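Local coordinates for protein putative polyketide cyclase SMa1630 (Sinorhizobium meliloti 1021, PDB 4U13) that is of unconfirmed function but, as a putative polyketide cyclase with a SnoaL-like, NTF2-type fold, probably acts on a small molecule as a disulfide-linked dimer, at residues N11-A16 and S26-P31; D15-N20 and A59-E64; D32-V35 and A40-Q43; V35-A40 and L49-A54; P65-V70 and L76-V81. One frame throughout, in Å; residues are numbered along the deposited sequence.

Interaction 1. Residues N11-A16 and S26-P31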
# COMPACT_ATOMS: atom_id res chain seq x y z
N ASN A 11 -0.90 -2.32 -10.55
CA ASN A 11 -1.30 -1.89 -9.21
C ASN A 11 -1.79 -3.03 -8.29
O ASN A 11 -1.58 -3.01 -7.06
CB ASN A 11 -2.40 -0.90 -9.38
CG ASN A 11 -2.35 0.15 -8.36
OD1 ASN A 11 -1.77 1.22 -8.62
ND2 ASN A 11 -2.93 -0.11 -7.19
N MSE A 12 -2.45 -4.01 -8.89
CA MSE A 12 -2.90 -5.19 -8.18
C MSE A 12 -1.73 -6.02 -7.70
O MSE A 12 -1.75 -6.52 -6.58
CB MSE A 12 -3.80 -5.97 -9.13
CG MSE A 12 -4.54 -7.14 -8.46
SE MSE A 12 -5.63 -8.19 -9.80
CE MSE A 12 -6.73 -6.66 -10.48
N TYR A 13 -0.70 -6.18 -8.53
CA TYR A 13 0.53 -6.80 -8.13
C TYR A 13 1.09 -6.21 -6.84
O TYR A 13 1.28 -6.92 -5.85
CB TYR A 13 1.58 -6.76 -9.25
CG TYR A 13 2.86 -7.39 -8.78
CD1 TYR A 13 3.05 -8.75 -8.86
CD2 TYR A 13 3.79 -6.63 -8.13
CE1 TYR A 13 4.18 -9.33 -8.34
CE2 TYR A 13 4.94 -7.18 -7.59
CZ TYR A 13 5.12 -8.54 -7.71
OH TYR A 13 6.28 -9.11 -7.17
N PHE A 14 1.29 -4.90 -6.79
CA PHE A 14 1.93 -4.27 -5.64
C PHE A 14 1.05 -4.24 -4.41
O PHE A 14 1.57 -4.32 -3.30
CB PHE A 14 2.37 -2.85 -5.96
CG PHE A 14 3.60 -2.81 -6.82
CD1 PHE A 14 4.80 -3.18 -6.29
CD2 PHE A 14 3.53 -2.49 -8.15
CE1 PHE A 14 5.94 -3.16 -7.07
CE2 PHE A 14 4.65 -2.46 -8.93
CZ PHE A 14 5.87 -2.84 -8.39
N ASP A 15 -0.26 -4.18 -4.59
CA ASP A 15 -1.22 -4.19 -3.43
C ASP A 15 -1.21 -5.55 -2.75
O ASP A 15 -1.23 -5.68 -1.48
CB ASP A 15 -2.66 -3.93 -3.88
CG ASP A 15 -2.93 -2.43 -4.22
OD1 ASP A 15 -2.34 -1.53 -3.58
OD2 ASP A 15 -3.77 -2.14 -5.12
N ALA A 16 -1.13 -6.55 -3.60
CA ALA A 16 -1.10 -7.93 -3.14
C ALA A 16 0.23 -8.33 -2.54
O ALA A 16 0.27 -8.99 -1.52
CB ALA A 16 -1.43 -8.85 -4.31
N SER A 26 -1.89 -14.66 -7.05
CA SER A 26 -1.98 -15.77 -7.99
C SER A 26 -2.84 -15.40 -9.21
O SER A 26 -2.49 -15.74 -10.33
CB SER A 26 -2.55 -17.01 -7.30
OG SER A 26 -3.95 -16.87 -7.08
N GLU A 27 -3.92 -14.66 -8.99
CA GLU A 27 -4.86 -14.27 -10.06
C GLU A 27 -4.30 -13.10 -10.93
O GLU A 27 -4.91 -12.68 -11.90
CB GLU A 27 -6.32 -14.04 -9.48
CG GLU A 27 -6.57 -12.85 -8.52
CD GLU A 27 -7.73 -13.04 -7.49
OE1 GLU A 27 -7.80 -14.12 -6.85
OE2 GLU A 27 -8.54 -12.09 -7.27
N THR A 28 -3.11 -12.61 -10.60
CA THR A 28 -2.50 -11.48 -11.29
C THR A 28 -1.73 -11.87 -12.56
O THR A 28 -1.65 -11.10 -13.51
CB THR A 28 -1.61 -10.73 -10.28
OG1 THR A 28 -2.39 -9.74 -9.63
CG2 THR A 28 -0.49 -10.07 -10.89
N PHE A 29 -1.18 -13.08 -12.58
CA PHE A 29 -0.36 -13.60 -13.67
C PHE A 29 -1.08 -14.54 -14.61
O PHE A 29 -1.94 -15.28 -14.21
CB PHE A 29 0.76 -14.40 -13.09
CG PHE A 29 1.76 -13.58 -12.38
CD1 PHE A 29 2.83 -13.02 -13.08
CD2 PHE A 29 1.66 -13.38 -11.00
CE1 PHE A 29 3.81 -12.28 -12.43
CE2 PHE A 29 2.63 -12.63 -10.34
CZ PHE A 29 3.70 -12.07 -11.06
N ALA A 30 -0.67 -14.51 -15.88
CA ALA A 30 -1.17 -15.44 -16.90
C ALA A 30 -0.71 -16.81 -16.50
O ALA A 30 0.32 -16.93 -15.85
CB ALA A 30 -0.58 -15.08 -18.26
N PRO A 31 -1.43 -17.86 -16.91
CA PRO A 31 -0.99 -19.22 -16.53
C PRO A 31 0.44 -19.57 -17.03
O PRO A 31 1.21 -20.29 -16.34
CB PRO A 31 -2.04 -20.12 -17.20
CG PRO A 31 -3.21 -19.23 -17.50
CD PRO A 31 -2.63 -17.88 -17.76

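Interaction 2. Residues D15-N20 and A59-E64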
# COMPACT_ATOMS: atom_id res chain seq x y z
N ASP A 15 -0.26 -4.18 -4.59
CA ASP A 15 -1.22 -4.19 -3.43
C ASP A 15 -1.21 -5.55 -2.75
O ASP A 15 -1.23 -5.68 -1.48
CB ASP A 15 -2.66 -3.93 -3.88
CG ASP A 15 -2.93 -2.43 -4.22
OD1 ASP A 15 -2.34 -1.53 -3.58
OD2 ASP A 15 -3.77 -2.14 -5.12
N ALA A 16 -1.13 -6.55 -3.60
CA ALA A 16 -1.10 -7.93 -3.14
C ALA A 16 0.23 -8.33 -2.54
O ALA A 16 0.27 -8.99 -1.52
CB ALA A 16 -1.43 -8.85 -4.31
N ASP A 17 1.32 -7.95 -3.21
CA ASP A 17 2.64 -8.10 -2.68
C ASP A 17 2.68 -7.46 -1.29
O ASP A 17 3.03 -8.04 -0.30
CB ASP A 17 3.63 -7.40 -3.61
CG ASP A 17 5.08 -7.65 -3.24
OD1 ASP A 17 5.36 -8.68 -2.62
OD2 ASP A 17 5.96 -6.84 -3.63
N SER A 18 2.27 -6.25 -1.22
CA SER A 18 2.27 -5.47 0.02
C SER A 18 1.37 -6.02 1.17
O SER A 18 1.65 -5.83 2.34
CB SER A 18 1.95 -4.07 -0.39
OG SER A 18 1.63 -3.31 0.73
N CYS A 19 0.21 -6.59 0.83
CA CYS A 19 -0.73 -7.10 1.84
C CYS A 19 -0.56 -8.57 2.10
O CYS A 19 -1.35 -9.16 2.84
CB CYS A 19 -2.16 -6.81 1.40
SG CYS A 19 -2.55 -4.98 1.37
N ASN A 20 0.50 -9.16 1.55
CA ASN A 20 0.73 -10.59 1.62
C ASN A 20 -0.51 -11.35 1.18
O ASN A 20 -0.92 -12.24 1.84
CB ASN A 20 1.11 -11.05 3.04
CG ASN A 20 2.44 -10.46 3.53
OD1 ASN A 20 3.36 -10.29 2.77
ND2 ASN A 20 2.52 -10.13 4.80
N ALA A 59 13.35 -12.14 3.37
CA ALA A 59 13.65 -10.75 3.72
C ALA A 59 12.55 -9.89 4.36
O ALA A 59 12.86 -8.76 4.81
CB ALA A 59 14.24 -10.05 2.53
N SER A 60 11.30 -10.39 4.42
CA SER A 60 10.15 -9.57 4.90
C SER A 60 10.17 -8.16 4.27
O SER A 60 10.09 -7.14 4.95
CB SER A 60 10.23 -9.43 6.42
OG SER A 60 10.25 -10.71 7.06
N TYR A 61 10.32 -8.11 2.96
CA TYR A 61 10.57 -6.84 2.27
C TYR A 61 9.29 -6.04 2.05
O TYR A 61 8.22 -6.59 1.99
CB TYR A 61 11.19 -7.09 0.89
CG TYR A 61 10.27 -7.87 -0.05
CD1 TYR A 61 10.29 -9.26 -0.07
CD2 TYR A 61 9.37 -7.22 -0.88
CE1 TYR A 61 9.44 -9.97 -0.89
CE2 TYR A 61 8.54 -7.92 -1.75
CZ TYR A 61 8.55 -9.31 -1.74
OH TYR A 61 7.72 -10.07 -2.60
N VAL A 62 9.48 -4.75 1.83
CA VAL A 62 8.49 -3.86 1.30
C VAL A 62 9.02 -3.32 -0.09
O VAL A 62 10.10 -2.77 -0.16
CB VAL A 62 8.29 -2.73 2.36
CG1 VAL A 62 7.65 -1.45 1.80
CG2 VAL A 62 7.47 -3.23 3.56
N ALA A 63 8.24 -3.48 -1.17
CA ALA A 63 8.46 -2.83 -2.47
C ALA A 63 7.52 -1.66 -2.63
O ALA A 63 6.33 -1.82 -2.65
CB ALA A 63 8.24 -3.79 -3.61
N GLU A 64 8.06 -0.45 -2.79
CA GLU A 64 7.24 0.74 -2.84
C GLU A 64 7.43 1.41 -4.22
O GLU A 64 8.49 1.94 -4.47
CB GLU A 64 7.66 1.66 -1.69
CG GLU A 64 7.21 3.11 -1.84
CD GLU A 64 7.77 4.02 -0.75
OE1 GLU A 64 8.86 3.74 -0.15
OE2 GLU A 64 7.12 5.07 -0.53
O HOH W 1 5.67 -4.89 -1.25

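Interaction 3. Residues D32-V35 and A40-Q43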
# COMPACT_ATOMS: atom_id res chain seq x y z
N ASP A 32 0.78 -19.04 -18.21
CA ASP A 32 2.05 -19.26 -18.88
C ASP A 32 3.14 -18.22 -18.49
O ASP A 32 4.17 -18.11 -19.15
CB ASP A 32 1.81 -19.20 -20.39
N ALA A 33 2.97 -17.50 -17.38
CA ALA A 33 3.77 -16.30 -17.12
C ALA A 33 5.18 -16.63 -16.65
O ALA A 33 5.44 -17.71 -16.13
CB ALA A 33 3.11 -15.43 -16.08
N VAL A 34 6.09 -15.68 -16.82
CA VAL A 34 7.46 -15.79 -16.36
C VAL A 34 7.87 -14.60 -15.49
O VAL A 34 7.56 -13.47 -15.81
CB VAL A 34 8.47 -15.78 -17.52
CG1 VAL A 34 9.90 -15.89 -16.99
CG2 VAL A 34 8.17 -16.91 -18.47
N VAL A 35 8.60 -14.91 -14.43
CA VAL A 35 9.28 -13.96 -13.60
C VAL A 35 10.77 -14.31 -13.65
O VAL A 35 11.14 -15.48 -13.38
CB VAL A 35 8.83 -14.08 -12.15
CG1 VAL A 35 9.75 -13.28 -11.23
CG2 VAL A 35 7.39 -13.62 -12.02
N ALA A 40 17.70 -15.77 -11.62
CA ALA A 40 16.86 -16.96 -11.86
C ALA A 40 15.55 -16.69 -12.57
O ALA A 40 15.05 -15.58 -12.61
CB ALA A 40 16.59 -17.71 -10.56
N ARG A 41 15.00 -17.78 -13.09
CA ARG A 41 13.83 -17.75 -13.96
C ARG A 41 12.77 -18.66 -13.37
O ARG A 41 13.04 -19.81 -13.09
CB ARG A 41 14.26 -18.22 -15.35
CG ARG A 41 13.23 -18.06 -16.46
CD ARG A 41 13.78 -18.55 -17.80
NE ARG A 41 12.85 -18.29 -18.91
CZ ARG A 41 11.84 -19.08 -19.27
NH1 ARG A 41 11.58 -20.24 -18.64
NH2 ARG A 41 11.07 -18.70 -20.31
N HIS A 42 11.55 -18.16 -13.21
CA HIS A 42 10.45 -18.94 -12.71
C HIS A 42 9.30 -18.96 -13.72
O HIS A 42 8.78 -17.93 -14.10
CB HIS A 42 10.03 -18.37 -11.38
CG HIS A 42 11.17 -18.22 -10.41
ND1 HIS A 42 11.77 -17.01 -10.11
CD2 HIS A 42 11.85 -19.15 -9.71
CE1 HIS A 42 12.76 -17.20 -9.26
NE2 HIS A 42 12.82 -18.50 -8.99
N GLN A 43 8.93 -20.13 -14.21
CA GLN A 43 7.89 -20.22 -15.23
C GLN A 43 6.64 -20.94 -14.69
O GLN A 43 6.77 -21.93 -13.98
CB GLN A 43 8.43 -20.96 -16.42
CG GLN A 43 7.46 -21.05 -17.59
CD GLN A 43 8.19 -21.41 -18.87
OE1 GLN A 43 9.27 -22.01 -18.85
NE2 GLN A 43 7.61 -21.04 -20.00

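Interaction 4. Residues V35-A40 and L49-A54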
# COMPACT_ATOMS: atom_id res chain seq x y z
N VAL A 35 8.60 -14.91 -14.43
CA VAL A 35 9.28 -13.96 -13.60
C VAL A 35 10.77 -14.31 -13.65
O VAL A 35 11.14 -15.48 -13.38
CB VAL A 35 8.83 -14.08 -12.15
CG1 VAL A 35 9.75 -13.28 -11.23
CG2 VAL A 35 7.39 -13.62 -12.02
N GLU A 36 11.59 -13.30 -14.00
CA GLU A 36 13.03 -13.34 -13.85
C GLU A 36 13.50 -12.42 -12.73
O GLU A 36 13.25 -11.24 -12.77
CB GLU A 36 13.68 -12.95 -15.16
CG GLU A 36 13.06 -13.66 -16.35
N ASP A 37 14.20 -12.97 -11.74
CA ASP A 37 14.67 -12.21 -10.57
C ASP A 37 15.88 -12.88 -9.96
O ASP A 37 15.94 -14.11 -9.94
CB ASP A 37 13.55 -12.18 -9.49
CG ASP A 37 13.93 -11.39 -8.17
OD1 ASP A 37 14.33 -10.17 -8.21
OD2 ASP A 37 13.81 -11.99 -7.06
N GLU A 38 16.80 -12.09 -9.42
CA GLU A 38 17.93 -12.56 -8.58
C GLU A 38 18.71 -13.71 -9.25
O GLU A 38 18.97 -14.72 -8.60
CB GLU A 38 17.44 -12.94 -7.16
CG GLU A 38 16.96 -11.75 -6.31
CD GLU A 38 16.19 -12.11 -5.01
OE1 GLU A 38 15.92 -13.31 -4.72
OE2 GLU A 38 15.85 -11.17 -4.25
N GLY A 39 19.06 -13.57 -10.54
CA GLY A 39 19.83 -14.60 -11.26
C GLY A 39 19.04 -15.83 -11.69
O GLY A 39 19.64 -16.84 -12.09
N ALA A 40 17.70 -15.77 -11.62
CA ALA A 40 16.86 -16.96 -11.86
C ALA A 40 15.55 -16.69 -12.57
O ALA A 40 15.05 -15.58 -12.61
CB ALA A 40 16.59 -17.71 -10.56
N LEU A 49 4.53 -18.49 -7.36
CA LEU A 49 4.11 -18.46 -5.97
C LEU A 49 5.22 -18.92 -5.04
O LEU A 49 5.37 -18.42 -3.92
CB LEU A 49 2.87 -19.31 -5.74
CG LEU A 49 1.51 -18.67 -5.97
CD1 LEU A 49 0.43 -19.73 -5.87
CD2 LEU A 49 1.23 -17.57 -4.95
N ARG A 50 5.97 -19.93 -5.48
CA ARG A 50 7.07 -20.47 -4.65
C ARG A 50 8.09 -19.39 -4.45
O ARG A 50 8.56 -19.17 -3.35
CB ARG A 50 7.72 -21.71 -5.27
CG ARG A 50 6.83 -22.96 -5.17
CD ARG A 50 7.55 -24.29 -5.40
NE ARG A 50 8.42 -24.30 -6.57
CZ ARG A 50 9.31 -25.25 -6.84
NH1 ARG A 50 10.06 -25.14 -7.94
NH2 ARG A 50 9.46 -26.30 -6.02
N TRP A 51 8.36 -18.70 -5.54
CA TRP A 51 9.34 -17.68 -5.54
C TRP A 51 8.95 -16.54 -4.60
O TRP A 51 9.82 -16.04 -3.84
CB TRP A 51 9.48 -17.17 -6.95
CG TRP A 51 10.10 -15.78 -7.02
CD1 TRP A 51 11.42 -15.47 -6.87
CD2 TRP A 51 9.42 -14.57 -7.27
NE1 TRP A 51 11.60 -14.10 -7.01
CE2 TRP A 51 10.39 -13.53 -7.26
CE3 TRP A 51 8.08 -14.24 -7.50
CZ2 TRP A 51 10.05 -12.18 -7.50
CZ3 TRP A 51 7.73 -12.89 -7.69
CH2 TRP A 51 8.72 -11.89 -7.70
N TRP A 52 7.67 -16.12 -4.67
CA TRP A 52 7.15 -15.01 -3.88
C TRP A 52 7.14 -15.34 -2.38
O TRP A 52 7.55 -14.53 -1.53
CB TRP A 52 5.75 -14.66 -4.40
CG TRP A 52 5.08 -13.54 -3.70
CD1 TRP A 52 5.35 -12.21 -3.82
CD2 TRP A 52 3.98 -13.64 -2.81
NE1 TRP A 52 4.51 -11.49 -3.04
CE2 TRP A 52 3.65 -12.33 -2.40
CE3 TRP A 52 3.23 -14.72 -2.30
CZ2 TRP A 52 2.61 -12.06 -1.50
CZ3 TRP A 52 2.22 -14.45 -1.40
CH2 TRP A 52 1.90 -13.12 -1.02
N VAL A 53 6.73 -16.56 -2.05
CA VAL A 53 6.76 -17.02 -0.67
C VAL A 53 8.19 -17.05 -0.06
O VAL A 53 8.41 -16.50 1.03
CB VAL A 53 6.08 -18.40 -0.57
CG1 VAL A 53 6.29 -19.02 0.81
CG2 VAL A 53 4.56 -18.27 -0.82
N ALA A 54 9.17 -17.66 -0.76
CA ALA A 54 10.55 -17.69 -0.28
C ALA A 54 11.16 -16.27 -0.08
O ALA A 54 11.87 -16.04 0.90
CB ALA A 54 11.44 -18.50 -1.22

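Interaction 5. Residues P65-V70 and L76-V81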
# COMPACT_ATOMS: atom_id res chain seq x y z
N PRO A 65 6.42 1.36 -5.12
CA PRO A 65 6.61 2.03 -6.40
C PRO A 65 6.88 3.54 -6.24
O PRO A 65 6.25 4.19 -5.41
CB PRO A 65 5.29 1.82 -7.11
CG PRO A 65 4.62 0.70 -6.37
CD PRO A 65 5.08 0.78 -4.98
N LEU A 66 7.88 4.05 -6.98
CA LEU A 66 8.28 5.45 -6.91
C LEU A 66 7.97 6.24 -8.18
O LEU A 66 7.77 7.42 -8.11
CB LEU A 66 9.79 5.56 -6.70
CG LEU A 66 10.34 4.97 -5.41
CD1 LEU A 66 11.86 5.20 -5.35
CD2 LEU A 66 9.62 5.56 -4.19
N GLU A 67 8.09 5.60 -9.34
CA GLU A 67 7.75 6.23 -10.59
C GLU A 67 7.53 5.20 -11.62
O GLU A 67 7.83 4.02 -11.40
CB GLU A 67 8.77 7.26 -11.08
CG GLU A 67 10.22 6.97 -10.89
CD GLU A 67 11.05 8.15 -11.40
OE1 GLU A 67 11.08 8.34 -12.63
OE2 GLU A 67 11.66 8.88 -10.58
N SER A 68 6.95 5.62 -12.73
CA SER A 68 6.60 4.69 -13.77
C SER A 68 6.50 5.35 -15.16
O SER A 68 6.28 6.54 -15.26
CB SER A 68 5.26 4.07 -13.43
OG SER A 68 4.25 5.07 -13.47
N THR A 69 6.69 4.54 -16.20
CA THR A 69 6.48 4.94 -17.57
C THR A 69 5.87 3.71 -18.29
O THR A 69 6.29 2.58 -18.07
CB THR A 69 7.81 5.40 -18.27
OG1 THR A 69 8.70 4.28 -18.41
CG2 THR A 69 8.55 6.49 -17.46
N VAL A 70 4.87 3.93 -19.12
CA VAL A 70 4.25 2.85 -19.89
C VAL A 70 4.70 3.03 -21.34
O VAL A 70 4.78 4.13 -21.83
CB VAL A 70 2.70 2.82 -19.72
CG1 VAL A 70 2.08 1.60 -20.41
CG2 VAL A 70 2.29 2.77 -18.24
N LEU A 76 7.12 -0.10 -16.89
CA LEU A 76 8.39 -0.05 -16.20
C LEU A 76 8.25 0.76 -14.94
O LEU A 76 7.95 1.95 -15.00
CB LEU A 76 9.44 0.63 -17.05
CG LEU A 76 10.26 -0.28 -17.95
CD1 LEU A 76 9.38 -1.08 -18.89
CD2 LEU A 76 11.29 0.55 -18.73
N VAL A 77 8.52 0.12 -13.80
CA VAL A 77 8.30 0.72 -12.52
C VAL A 77 9.58 0.66 -11.70
O VAL A 77 10.21 -0.39 -11.56
CB VAL A 77 7.11 0.01 -11.78
CG1 VAL A 77 6.80 0.64 -10.43
CG2 VAL A 77 5.85 0.12 -12.58
N ARG A 78 9.99 1.82 -11.21
CA ARG A 78 11.09 1.88 -10.28
C ARG A 78 10.49 1.70 -8.89
O ARG A 78 9.53 2.44 -8.50
CB ARG A 78 11.83 3.21 -10.35
CG ARG A 78 12.69 3.33 -11.59
CD ARG A 78 13.32 4.72 -11.67
NE ARG A 78 14.19 5.01 -10.49
CZ ARG A 78 15.50 4.77 -10.43
NH1 ARG A 78 16.11 4.19 -11.47
NH2 ARG A 78 16.20 5.07 -9.33
N ALA A 79 11.04 0.75 -8.12
CA ALA A 79 10.52 0.54 -6.80
C ALA A 79 11.60 0.47 -5.73
O ALA A 79 12.67 -0.11 -5.94
CB ALA A 79 9.62 -0.70 -6.79
N LYS A 80 11.34 1.12 -4.61
CA LYS A 80 12.30 1.08 -3.52
C LYS A 80 11.99 -0.19 -2.77
O LYS A 80 10.88 -0.45 -2.37
CB LYS A 80 12.21 2.29 -2.62
CG LYS A 80 13.40 2.35 -1.67
CD LYS A 80 13.30 3.50 -0.66
CE LYS A 80 12.34 3.15 0.47
NZ LYS A 80 11.73 4.38 1.06
N VAL A 81 13.00 -1.02 -2.65
CA VAL A 81 12.87 -2.28 -1.92
C VAL A 81 13.65 -2.19 -0.62
O VAL A 81 14.81 -1.84 -0.60
CB VAL A 81 13.38 -3.45 -2.77
CG1 VAL A 81 13.21 -4.72 -2.02
CG2 VAL A 81 12.61 -3.44 -4.07

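Interaction 1. Residues N11-A16 and S26-P31
In the SnoaL-like (NTF2-type) fold of this protein, the N-terminal helix 8-19 is held against the chain that leaves helix 22-26, and Met12 and Tyr13 meet Thr28 and Phe29 at that point. The backbones are closest between Tyr13 and Thr28, whose CA atoms lie 6.4 Å apart, and the joint is made by van der Waals contact of side chains. Met12, modelled as selenomethionine, slides past the hydroxyl of Thr28 in the opposite direction, so that its CG and its SE each lie 3.6 Å from Thr28 OG1. That oxygen has its own, weak hydrogen bond back to Ala24 O, in the short helix 22-26. The methyl branch of Thr28 turns the other way, and CG2 comes to the edge of the Tyr13 ring, near its plane, 4.2 Å from Tyr13 CB. With chi1 at 178°, Tyr13 points its CG directly away from the main-chain nitrogen, which carries the ring off the helix to Phe29. The same tyrosine meets Phe96 edge-to-face and touches Trp51 of helix 44-59, while Phe29 rests on Ile48 and Ile103, so the pair lies in a buried apolar layer, rich in aromatic rings, between the helices and the sheet. Its two rings cross obliquely, Tyr13 CE1 standing 3.9 Å from Phe29 CZ.

Interaction 2. Residues D15-N20 and A59-E64
Asp17 holds CG anti to the backbone N (chi1 -173°), and Tyr61 places its CG between backbone N and carbonyl carbon (chi1 63°); together these torsions carry the carboxylate away from the helix and swing the phenol ring back to meet it. The two side chains cross at about a right angle, with the carboxylate and ring planes 47° apart. Tyr61 OH donates to Asp17 OD1 at 2.7 Å, a short contact that counts only as a weak hydrogen bond. OD1 has a second donor in Trp52 NE1 of helix 44-59, so two aromatic side chains grip one oxygen and restrict rotation of the carboxylate. The other oxygen lies at the edge of the phenol ring, in its plane, with Asp17 OD2 3.4 Å from Tyr61 CE2. Asp17 OD2 also stands 3.8 Å from the methyl CB of Ala63. A water bridges the two segments: it accepts from Ala63 N at 2.9 Å and donates weakly to Asp17 OD2 at 3.1 Å, linking the helix to the start of strand 62-71. Lys56 reinforces the site from helix 44-59, its NZ bonding to Asp17 O while its charge lies on the Tyr61 ring as a cation-pi partner. Just beyond, the helix ends in a Schellman motif at Asn20, and Cys19 forms a disulfide with Cys19 of the second subunit. The arrangement, a polar cluster between the last turn of the N-terminal helix and the curved sheet it lies across, is consistent with the cone-shaped NTF2-like fold.

Interaction 3. Residues D32-V35 and A40-Q43
Strands 33-35 and 40-43 run antiparallel, their axes 4.8 Å apart at closest approach and 159° between directions, with Val35 and His42 as a hydrogen-bonded pair and Val34 and Gln43 as the adjoining non-hydrogen-bonded pair. Val35 N donates to His42 O at 3.0 Å, and His42 N returns the bond to Val35 O at 2.7 Å. Each carbonyl is also approached by a CA-H: Val34 CA lies 3.4 Å from His42 O, and Arg41 CA plays the same part for Val35 O. Alternation along each strand then sorts the side chains onto two faces. The two strands form a short beta hairpin within the SnoaL-like domain, and the second is the outermost on this side of the sheet within the chain; the first continues inward through backbone bonds from Val34 to Ala104 and Leu106. On the face of Val34 and Gln43, Arg41 reaches back across the neighbouring strand. It leaves trans to the main-chain N (chi1 -171°) and stays extended as far as NE, which brings its flat guanidinium face over the Val34 methyls, NH2 being 3.9 Å from Val34 CG2. The group is fixed at its edge by Gln43: Arg41 NH1 donates to Gln43 OE1 at 2.9 Å, the acceptor lying in the guanidinium plane, although the donor sits 66° out of the amide's carbonyl plane. On the other face Val35 turns to helix 44-59, where it touches Ile48, while the ring of His42 meets that of Trp51 and His42 CB lies 3.7 Å from Val35 O.

Interaction 4. Residues V35-A40 and L49-A54
Trp51 NE1 donates to Asp37 OD2 at 3.1 Å with an N-H...O angle of 157°, the one polar bond between the strand end and the helix here. On the donor side the geometry is good, since OD2 lies at the edge of the indole and practically in its plane. On the acceptor side OD2 is met from its anti side, 28° out of the carboxylate plane, and the carboxylate stands steeply to the ring. The bond thus pins the five-membered end of the indole, while the six-membered end is held by contact. There Val35 CG1 sits over one face, 3.8 Å from the centroid of the six-membered ring of Trp51 and almost on its normal, which defines a CH-pi contact; the nearest ring atom, Trp51 CZ2, is 3.9 Å from Val35 CG1. Trp51 reaches both partners because a chi1 of 159° turns the indole opposite the main-chain nitrogen and extends it from the helix toward the strand. Val35 and Asp37, two residues apart on one strand, therefore present a methyl to the face and an oxygen to the edge of the same ring. The backbone of Asp37 is fixed by a type I' turn closing the hairpin: Asp37 N donates to Ala40 O and Ala40 N to Asp37 O, both at 2.9 Å, with Glu38 and Gly39 at positive phi. The indole thus lies between helix 44-59 and strand 33-37, with strand 40-43 and helix 8-19 also bordering it and Ile108 of strand 102-108 touching both Trp51 and Asp37.

Interaction 5. Residues P65-V70 and L76-V81
A classic beta bulge marks the hairpin of strands 62-71 and 74-82, where Leu66 and Glu67 both face Arg78. Leu66 N donates to Arg78 O at 2.8 Å and Arg78 N donates to Glu67 O at 3.1 Å, so one residue on the second strand serves two on the first. The register shifts by one there: Pro65 pairs with Ala79, but Ser68 pairs with Val77. Beyond the bulge regular pairing resumes, Thr69 N and Leu76 O meeting at 3.1 Å and Leu76 N and Thr69 O at 3.0 Å. On the face of Pro65, Ser68 and Val77, Pro65 CB packs on Val77 CG1 at 3.8 Å, and both residues touch Phe14 of helix 8-19. On the opposite face Glu67 and Arg78 lie side by side, pointing the same way, with Glu67 CG 3.9 Å from Arg78 CD near the guanidinium edge. Their charged ends do not meet, Glu67 OE2 remaining 4.6 Å from Arg78 NE. Glu67 takes this course with CG between the backbone N and carbonyl carbon (chi1 39°). Leu66 leans over the neighbouring strand, CD1 4.0 Å from Lys80 CB, while Lys80 NZ goes on to Glu64 and to Gln2 of the second subunit. A bulge of this kind accentuates the twist of an antiparallel hairpin, in keeping with the strongly curved sheet of NTF2-like proteins.

From the N terminus, helix 8-19 serves two contacts. Interaction 1 closes a short loop through helix 22-26, and interaction 2, starting from the same helix, closes a much longer one on strand 62-71. Interactions 3 and 4 lie within that longer loop and begin on the same strand, 33-37: the first forms its hairpin with 40-43, the second ties it to helix 44-59. Interaction 5 follows in series and pairs the two strands at the other side of the sheet, about 20 Å from interaction 3 between centres. Phe14 links interactions 1 and 5, Trp52 links 2 and 4, and the second subunit touches 2 and 5.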